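Local atomic coordinates of thiamine-binding periplasmic protein (Escherichia coli, PDB entry 2QRY), a protein that binds thiamine, thiamine phosphate and thiamine diphosphate with high affinity in the periplasm as the solute-binding component of the ABC transporter ThiBPQ. Residues L172-V177 / F239-Y244; E146-S150 / K188-K192; K22-T26 / Q258-A262. All coordinates share one frame; numbering follows the deposited sequence.

Contact 1: residues L172-V177 / F239-Y244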
loop_
_atom_site.group_PDB
_atom_site.type_symbol
_atom_site.label_atom_id
_atom_site.label_comp_id
_atom_site.label_asym_id
_atom_site.label_seq_id
_atom_site.Cartn_x
_atom_site.Cartn_y
_atom_site.Cartn_z
ATOM N N LEU A 172 -12.114 -1.555 3.164
ATOM C CA LEU A 172 -12.916 -0.705 2.288
ATOM C C LEU A 172 -13.459 -1.475 1.090
ATOM O O LEU A 172 -14.569 -1.212 0.616
ATOM C CB LEU A 172 -12.089 0.498 1.834
ATOM C CG LEU A 172 -11.490 1.276 3.017
ATOM C CD1 LEU A 172 -10.488 2.300 2.517
ATOM C CD2 LEU A 172 -12.603 1.938 3.824
ATOM N N TRP A 173 -12.679 -2.440 0.621
ATOM C CA TRP A 173 -13.075 -3.266 -0.508
ATOM C C TRP A 173 -14.335 -4.033 -0.135
ATOM O O TRP A 173 -15.295 -4.085 -0.905
ATOM C CB TRP A 173 -11.947 -4.226 -0.852
ATOM C CG TRP A 173 -12.152 -4.995 -2.112
ATOM C CD1 TRP A 173 -13.033 -4.713 -3.120
ATOM C CD2 TRP A 173 -11.376 -6.115 -2.557
ATOM N NE1 TRP A 173 -12.846 -5.589 -4.171
ATOM C CE2 TRP A 173 -11.834 -6.457 -3.850
ATOM C CE3 TRP A 173 -10.334 -6.863 -1.989
ATOM C CZ2 TRP A 173 -11.283 -7.514 -4.584
ATOM C CZ3 TRP A 173 -9.788 -7.915 -2.719
ATOM C CH2 TRP A 173 -10.265 -8.229 -4.002
HETATM N N MSE A 174 -14.326 -4.630 1.050
HETATM C CA MSE A 174 -15.480 -5.368 1.541
HETATM C C MSE A 174 -16.680 -4.420 1.699
HETATM O O MSE A 174 -17.821 -4.789 1.411
HETATM C CB MSE A 174 -15.157 -6.000 2.894
HETATM C CG MSE A 174 -14.223 -7.200 2.839
HETATM SE SE MSE A 174 -15.161 -8.825 2.354
HETATM C CE MSE A 174 -15.895 -9.283 4.093
ATOM N N GLN A 175 -16.414 -3.204 2.165
ATOM C CA GLN A 175 -17.469 -2.215 2.368
ATOM C C GLN A 175 -18.145 -1.862 1.035
ATOM O O GLN A 175 -19.366 -1.709 0.962
ATOM C CB GLN A 175 -16.887 -0.951 3.011
ATOM C CG GLN A 175 -17.934 0.050 3.423
ATOM C CD GLN A 175 -18.809 -0.457 4.551
ATOM O OE1 GLN A 175 -19.962 -0.060 4.670
ATOM N NE2 GLN A 175 -18.260 -1.324 5.396
ATOM N N LYS A 176 -17.341 -1.729 -0.014
ATOM C CA LYS A 176 -17.862 -1.425 -1.336
ATOM C C LYS A 176 -18.772 -2.565 -1.792
ATOM O O LYS A 176 -19.860 -2.338 -2.319
ATOM C CB LYS A 176 -16.714 -1.289 -2.342
ATOM C CG LYS A 176 -15.968 0.030 -2.314
ATOM C CD LYS A 176 -16.817 1.156 -2.869
ATOM C CE LYS A 176 -16.011 2.434 -2.984
ATOM N NZ LYS A 176 -16.802 3.560 -3.537
ATOM N N VAL A 177 -18.314 -3.791 -1.567
ATOM C CA VAL A 177 -19.037 -4.977 -1.988
ATOM C C VAL A 177 -20.274 -5.365 -1.165
ATOM O O VAL A 177 -21.269 -5.825 -1.731
ATOM C CB VAL A 177 -18.052 -6.177 -2.071
ATOM C CG1 VAL A 177 -18.791 -7.464 -2.413
ATOM C CG2 VAL A 177 -16.984 -5.883 -3.114
ATOM N N PHE A 239 -11.213 -10.531 -9.359
ATOM C CA PHE A 239 -12.620 -10.613 -8.970
ATOM C C PHE A 239 -13.558 -9.750 -9.817
ATOM O O PHE A 239 -13.219 -8.637 -10.213
ATOM C CB PHE A 239 -12.789 -10.272 -7.482
ATOM C CG PHE A 239 -12.156 -11.276 -6.550
ATOM C CD1 PHE A 239 -11.783 -12.540 -7.009
ATOM C CD2 PHE A 239 -11.952 -10.962 -5.208
ATOM C CE1 PHE A 239 -11.218 -13.475 -6.153
ATOM C CE2 PHE A 239 -11.383 -11.899 -4.337
ATOM C CZ PHE A 239 -11.016 -13.158 -4.813
ATOM N N SER A 240 -14.746 -10.290 -10.078
ATOM C CA SER A 240 -15.751 -9.624 -10.897
ATOM C C SER A 240 -16.317 -8.326 -10.322
ATOM O O SER A 240 -16.855 -7.508 -11.067
ATOM C CB SER A 240 -16.894 -10.602 -11.216
ATOM O OG SER A 240 -17.526 -11.087 -10.043
ATOM N N GLU A 241 -16.215 -8.125 -9.011
ATOM C CA GLU A 241 -16.718 -6.884 -8.435
ATOM C C GLU A 241 -15.761 -5.745 -8.778
ATOM O O GLU A 241 -16.127 -4.571 -8.723
ATOM C CB GLU A 241 -16.846 -6.985 -6.908
ATOM C CG GLU A 241 -17.816 -8.048 -6.419
ATOM C CD GLU A 241 -17.108 -9.321 -6.006
ATOM O OE1 GLU A 241 -15.910 -9.467 -6.343
ATOM O OE2 GLU A 241 -17.746 -10.172 -5.351
ATOM N N GLY A 242 -14.537 -6.099 -9.158
ATOM C CA GLY A 242 -13.545 -5.086 -9.461
ATOM C C GLY A 242 -12.619 -4.983 -8.256
ATOM O O GLY A 242 -12.877 -5.614 -7.230
ATOM N N HIS A 243 -11.560 -4.187 -8.366
ATOM C CA HIS A 243 -10.593 -4.045 -7.282
ATOM C C HIS A 243 -10.392 -2.617 -6.776
ATOM O O HIS A 243 -10.552 -1.645 -7.524
ATOM C CB HIS A 243 -9.260 -4.641 -7.724
ATOM C CG HIS A 243 -9.338 -6.108 -8.015
ATOM N ND1 HIS A 243 -8.625 -7.049 -7.300
ATOM C CD2 HIS A 243 -10.096 -6.802 -8.897
ATOM C CE1 HIS A 243 -8.944 -8.257 -7.728
ATOM N NE2 HIS A 243 -9.835 -8.136 -8.695
ATOM N N TYR A 244 -10.039 -2.508 -5.498
ATOM C CA TYR A 244 -9.828 -1.217 -4.861
ATOM C C TYR A 244 -8.460 -0.652 -5.208
ATOM O O TYR A 244 -7.453 -1.355 -5.156
ATOM C CB TYR A 244 -9.982 -1.343 -3.341
ATOM C CG TYR A 244 -10.263 -0.023 -2.661
ATOM C CD1 TYR A 244 -9.264 0.945 -2.530
ATOM C CD2 TYR A 244 -11.540 0.274 -2.170
ATOM C CE1 TYR A 244 -9.528 2.184 -1.925
ATOM C CE2 TYR A 244 -11.814 1.503 -1.565
ATOM C CZ TYR A 244 -10.803 2.451 -1.446
ATOM O OH TYR A 244 -11.059 3.662 -0.844
#
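W173, on helix 165-178, makes the one hydrogen bond between these segments: its NE1 donates to G242 O at 3.1 Å. The N-H...O angle of 136° shows a clearly bent bond, the oxygen lying near the indole edge but tilted from the ring plane.

The same indole enters an aromatic cluster. CG of W173 is trans to the backbone N (chi1 -172°), which carries the six-membered ring to F239 and H243. W173 CH2 meets F239 CD2 at 3.4 Å, yet the near-parallel rings barely overlap. W173 CZ2 sits over one face of the H243 imidazole, toward its rim, and F239 N donates to H243 NE2 in the imidazole plane (2.8 Å).

In the packing around the cluster, Y244 N lies over one indole face, L172 CB approaches Y244 CE2 at 3.6 Å, and V177 CG2 rests on the aliphatic part of E241, whose carboxylate bonds to L144 N and K145 N. Y244 OH bonds to N88 OD1 and F308 N.

H243 ND1 finds F128 O of strand 121-133; with NE2 accepting, this is consistent with a neutral imidazole protonated on ND1, in a buried interface joining helix 165-178 to the type I turn 239-242 and the start of strand 243-252.

Contact 2: residues E146-S150 / K188-K192; sequences ELVES and KLAKK
The C-terminal end of helix 144-149 packs beside the last part of helix 182-190, and K192 reaches across to the carbonyls at the finish of the former. Its NZ donates to L147 O at 2.6 Å and to S150 O at 2.9 Å, with a weak third bond to V148 O at 3.3 Å. The approach differs between the two shorter bonds. At L147 the nitrogen stands above the carbonyl plane, 46° out of it, whereas at S150 it is tilted by 29°. Beyond CG the lysine chain is fully extended, and this carries the ammonium to the three carbonyl oxygens while CD and CE pass alongside L147 O.

K192 thus places its ammonium among the carbonyls at the C-terminal end of helix 144-149, where a positive charge would be expected to interact well with the helix dipole. S150 is the first residue to leave helical backbone angles, so the ammonium spans the last turn and the exit from it.

Beside this polar junction the helices pack through leucine and valine. L147 CD2 meets L189 CD2 at 3.9 Å, and V148 CG2 lies 4.0 Å from L189 CG. At the partly exposed side, K188 CB lies 3.8 Å from V148 CG1. K188 NZ passes E149 CG but stays 4.6 Å from E149 OE2, beyond a salt bridge; that oxygen bonds instead to Y178 OH.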
loop_
_atom_site.group_PDB
_atom_site.type_symbol
_atom_site.label_atom_id
_atom_site.label_comp_id
_atom_site.label_asym_id
_atom_site.label_seq_id
_atom_site.Cartn_x
_atom_site.Cartn_y
_atom_site.Cartn_z
ATOM N N GLU A 146 -17.700 -14.731 -3.508
ATOM C CA GLU A 146 -17.525 -16.172 -3.441
ATOM C C GLU A 146 -16.535 -16.541 -2.336
ATOM O O GLU A 146 -16.793 -17.444 -1.542
ATOM C CB GLU A 146 -17.037 -16.715 -4.780
ATOM C CG GLU A 146 -16.629 -18.173 -4.715
ATOM C CD GLU A 146 -16.321 -18.762 -6.073
ATOM O OE1 GLU A 146 -15.735 -18.055 -6.922
ATOM O OE2 GLU A 146 -16.651 -19.945 -6.282
ATOM N N LEU A 147 -15.407 -15.838 -2.288
ATOM C CA LEU A 147 -14.396 -16.085 -1.268
ATOM C C LEU A 147 -15.012 -16.052 0.129
ATOM O O LEU A 147 -14.667 -16.865 0.986
ATOM C CB LEU A 147 -13.279 -15.040 -1.369
ATOM C CG LEU A 147 -12.194 -15.009 -0.287
ATOM C CD1 LEU A 147 -11.044 -14.113 -0.727
ATOM C CD2 LEU A 147 -12.772 -14.480 1.009
ATOM N N VAL A 148 -15.924 -15.111 0.348
ATOM C CA VAL A 148 -16.583 -14.957 1.639
ATOM C C VAL A 148 -17.693 -15.973 1.904
ATOM O O VAL A 148 -17.825 -16.495 3.013
ATOM C CB VAL A 148 -17.213 -13.544 1.780
ATOM C CG1 VAL A 148 -18.067 -13.477 3.043
ATOM C CG2 VAL A 148 -16.130 -12.476 1.812
ATOM N N GLU A 149 -18.486 -16.257 0.879
ATOM C CA GLU A 149 -19.626 -17.153 1.027
ATOM C C GLU A 149 -19.483 -18.618 0.617
ATOM O O GLU A 149 -20.261 -19.461 1.066
ATOM C CB GLU A 149 -20.819 -16.521 0.312
ATOM C CG GLU A 149 -21.290 -15.250 0.998
ATOM C CD GLU A 149 -22.090 -14.347 0.090
ATOM O OE1 GLU A 149 -22.905 -14.871 -0.703
ATOM O OE2 GLU A 149 -21.908 -13.110 0.178
ATOM N N SER A 150 -18.496 -18.922 -0.217
ATOM C CA SER A 150 -18.276 -20.290 -0.683
ATOM C C SER A 150 -18.215 -21.308 0.445
ATOM O O SER A 150 -17.870 -20.977 1.577
ATOM C CB SER A 150 -16.981 -20.364 -1.497
ATOM O OG SER A 150 -16.719 -21.682 -1.939
ATOM N N LYS A 188 -18.497 -14.471 8.205
ATOM C CA LYS A 188 -18.278 -15.603 7.314
ATOM C C LYS A 188 -16.810 -15.700 6.918
ATOM O O LYS A 188 -16.269 -16.802 6.812
ATOM C CB LYS A 188 -19.136 -15.479 6.049
ATOM C CG LYS A 188 -20.634 -15.579 6.287
ATOM C CD LYS A 188 -21.404 -15.350 4.990
ATOM C CE LYS A 188 -22.913 -15.397 5.212
ATOM N NZ LYS A 188 -23.648 -15.038 3.962
ATOM N N LEU A 189 -16.167 -14.552 6.698
ATOM C CA LEU A 189 -14.756 -14.550 6.319
ATOM C C LEU A 189 -13.889 -14.973 7.505
ATOM O O LEU A 189 -12.844 -15.591 7.324
ATOM C CB LEU A 189 -14.313 -13.159 5.847
ATOM C CG LEU A 189 -13.368 -13.112 4.635
ATOM C CD1 LEU A 189 -12.829 -11.697 4.449
ATOM C CD2 LEU A 189 -12.218 -14.086 4.822
ATOM N N ALA A 190 -14.325 -14.630 8.713
ATOM C CA ALA A 190 -13.577 -14.976 9.922
ATOM C C ALA A 190 -13.390 -16.486 10.062
ATOM O O ALA A 190 -12.384 -16.941 10.604
ATOM C CB ALA A 190 -14.289 -14.417 11.160
ATOM N N LYS A 191 -14.355 -17.258 9.565
ATOM C CA LYS A 191 -14.290 -18.721 9.642
ATOM C C LYS A 191 -13.216 -19.305 8.729
ATOM O O LYS A 191 -12.784 -20.440 8.914
ATOM C CB LYS A 191 -15.640 -19.340 9.268
ATOM C CG LYS A 191 -16.786 -18.990 10.195
ATOM C CD LYS A 191 -18.102 -19.480 9.600
ATOM C CE LYS A 191 -19.299 -18.990 10.396
ATOM N NZ LYS A 191 -20.562 -19.218 9.640
ATOM N N LYS A 192 -12.797 -18.536 7.733
ATOM C CA LYS A 192 -11.774 -19.015 6.814
ATOM C C LYS A 192 -10.440 -18.338 7.103
ATOM O O LYS A 192 -9.452 -18.569 6.404
ATOM C CB LYS A 192 -12.198 -18.739 5.368
ATOM C CG LYS A 192 -13.579 -19.282 5.027
ATOM C CD LYS A 192 -13.965 -18.988 3.586
ATOM C CE LYS A 192 -15.411 -19.384 3.339
ATOM N NZ LYS A 192 -15.885 -18.956 1.999
#

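Contact 3: residues K22-T26 / Q258-A262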
loop_
_atom_site.group_PDB
_atom_site.type_symbol
_atom_site.label_atom_id
_atom_site.label_comp_id
_atom_site.label_asym_id
_atom_site.label_seq_id
_atom_site.Cartn_x
_atom_site.Cartn_y
_atom_site.Cartn_z
ATOM N N LYS A 22 26.000 15.645 4.027
ATOM C CA LYS A 22 26.196 15.796 5.500
ATOM C C LYS A 22 24.896 16.059 6.250
ATOM O O LYS A 22 24.631 15.433 7.274
ATOM C CB LYS A 22 27.202 16.907 5.786
ATOM C CG LYS A 22 28.590 16.392 6.093
ATOM C CD LYS A 22 28.510 15.315 7.148
ATOM C CE LYS A 22 29.868 14.736 7.454
ATOM N NZ LYS A 22 29.750 13.678 8.498
ATOM N N PRO A 23 24.073 17.004 5.772
ATOM C CA PRO A 23 22.819 17.236 6.495
ATOM C C PRO A 23 21.950 15.985 6.332
ATOM O O PRO A 23 21.988 15.333 5.286
ATOM C CB PRO A 23 22.235 18.454 5.788
ATOM C CG PRO A 23 22.749 18.306 4.384
ATOM C CD PRO A 23 24.185 17.901 4.609
ATOM N N VAL A 24 21.175 15.648 7.357
ATOM C CA VAL A 24 20.328 14.457 7.317
ATOM C C VAL A 24 18.875 14.734 6.932
ATOM O O VAL A 24 18.297 15.757 7.303
ATOM C CB VAL A 24 20.322 13.741 8.684
ATOM C CG1 VAL A 24 19.575 12.417 8.577
ATOM C CG2 VAL A 24 21.741 13.516 9.164
ATOM N N LEU A 25 18.290 13.811 6.177
ATOM C CA LEU A 25 16.897 13.924 5.768
ATOM C C LEU A 25 16.246 12.620 6.232
ATOM O O LEU A 25 16.454 11.554 5.645
ATOM C CB LEU A 25 16.803 14.091 4.246
ATOM C CG LEU A 25 15.538 14.686 3.604
ATOM C CD1 LEU A 25 14.506 13.619 3.355
ATOM C CD2 LEU A 25 14.990 15.786 4.484
ATOM N N THR A 26 15.480 12.711 7.311
ATOM C CA THR A 26 14.816 11.553 7.899
ATOM C C THR A 26 13.484 11.240 7.234
ATOM O O THR A 26 12.580 12.069 7.219
ATOM C CB THR A 26 14.597 11.778 9.409
ATOM O OG1 THR A 26 15.870 11.940 10.044
ATOM C CG2 THR A 26 13.872 10.597 10.039
ATOM N N GLN A 258 14.417 20.884 7.800
ATOM C CA GLN A 258 15.109 20.789 6.518
ATOM C C GLN A 258 14.065 20.862 5.402
ATOM O O GLN A 258 13.991 19.977 4.551
ATOM C CB GLN A 258 15.875 19.469 6.414
ATOM C CG GLN A 258 17.042 19.297 7.386
ATOM C CD GLN A 258 18.279 20.086 6.984
ATOM O OE1 GLN A 258 18.416 20.506 5.835
ATOM N NE2 GLN A 258 19.195 20.274 7.929
ATOM N N PRO A 259 13.253 21.930 5.382
ATOM C CA PRO A 259 12.213 22.105 4.361
ATOM C C PRO A 259 12.715 21.919 2.932
ATOM O O PRO A 259 12.200 21.088 2.187
ATOM C CB PRO A 259 11.724 23.534 4.595
ATOM C CG PRO A 259 12.031 23.784 6.023
ATOM C CD PRO A 259 13.381 23.146 6.201
ATOM N N GLU A 260 13.725 22.696 2.559
ATOM C CA GLU A 260 14.289 22.643 1.215
ATOM C C GLU A 260 14.636 21.220 0.762
ATOM O O GLU A 260 14.206 20.783 -0.308
ATOM C CB GLU A 260 15.529 23.541 1.138
ATOM C CG GLU A 260 15.907 23.953 -0.275
ATOM C CD GLU A 260 17.095 24.899 -0.319
ATOM O OE1 GLU A 260 17.123 25.864 0.482
ATOM O OE2 GLU A 260 17.994 24.686 -1.163
ATOM N N LEU A 261 15.415 20.500 1.567
ATOM C CA LEU A 261 15.791 19.129 1.227
ATOM C C LEU A 261 14.553 18.250 1.097
ATOM O O LEU A 261 14.399 17.517 0.120
ATOM C CB LEU A 261 16.700 18.531 2.300
ATOM C CG LEU A 261 18.167 18.287 1.959
ATOM C CD1 LEU A 261 18.773 17.396 3.035
ATOM C CD2 LEU A 261 18.293 17.618 0.603
ATOM N N ALA A 262 13.679 18.318 2.097
ATOM C CA ALA A 262 12.455 17.524 2.100
ATOM C C ALA A 262 11.736 17.672 0.768
ATOM O O ALA A 262 11.250 16.695 0.193
ATOM C CB ALA A 262 11.534 17.977 3.236
#
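This is apolar packing of a strand start against a helix start, at the N-terminal beginning of a strand of the mixed sheet, far from the ligand site. L25, on strand 24-29, carries most of it. Its CD2 reaches the first turn of helix 259-269, lying 3.7 Å from A262 N and 3.9 Å from L261 CB. The A262 methyl is a little further, with CB 4.3 Å from L25 CD2. The two leucines also meet in the reverse sense, since L261 CD1 approaches L25 CB at 4.0 Å, so each branch tip rests near the other's side-chain root. CG of L25 stands trans to the backbone N (chi1 -160°), and from there CD2 extends to the helix backbone.

The protein has the type 2 periplasmic-binding-protein fold, built of two alpha/beta lobes. Strand 24-29 is paired in parallel with strands 54-59 and 81-86, and strand 243-252 is antiparallel to 81-86; the contact therefore sets the helix that follows strand 243-252 against strand 24-29, two places from 243-252 in the sheet. Q258 occupies the N-cap position, and A262 N bonds to Q258 O in the opening turn of the helix.

At the partly exposed margin, Q258 folds back at chi2 (-76°). Its CG then comes to 3.8 Å from V24 O, and its NE2 to 4.1 Å from P23 CB, both van der Waals approaches. P23 CG also grazes L261 CD1 at 4.3 Å. L261 further packs on C51 and C53, while L25 touches L55 and D80, and backbone bonds tie L25 to E54 and K56.

In the fold
Contacts 1 and 2 form one continuous packing region, their centres 14 Å apart. M174, a selenomethionine, supplies most of the join: its SE lies 3.8 Å from V148 CG2 and its CE 3.9 Å from L189 CD1. F239 CZ adds to it, approaching L147 CD1 at 4.2 Å. Their segments alternate along the chain. Contact 3 stands on the opposite side of the chain's centre, about 40 Å from contact 1 and 48 Å from contact 2 between centres, though contacts 1 and 3 both reach the same sheet. Only contact 1 borders the thiamine site: the H243 side chain is about 4 Å from that of T219, a thiamine-binding residue, and the Y244 side chain about 12 Å from bound thiamin phosphate.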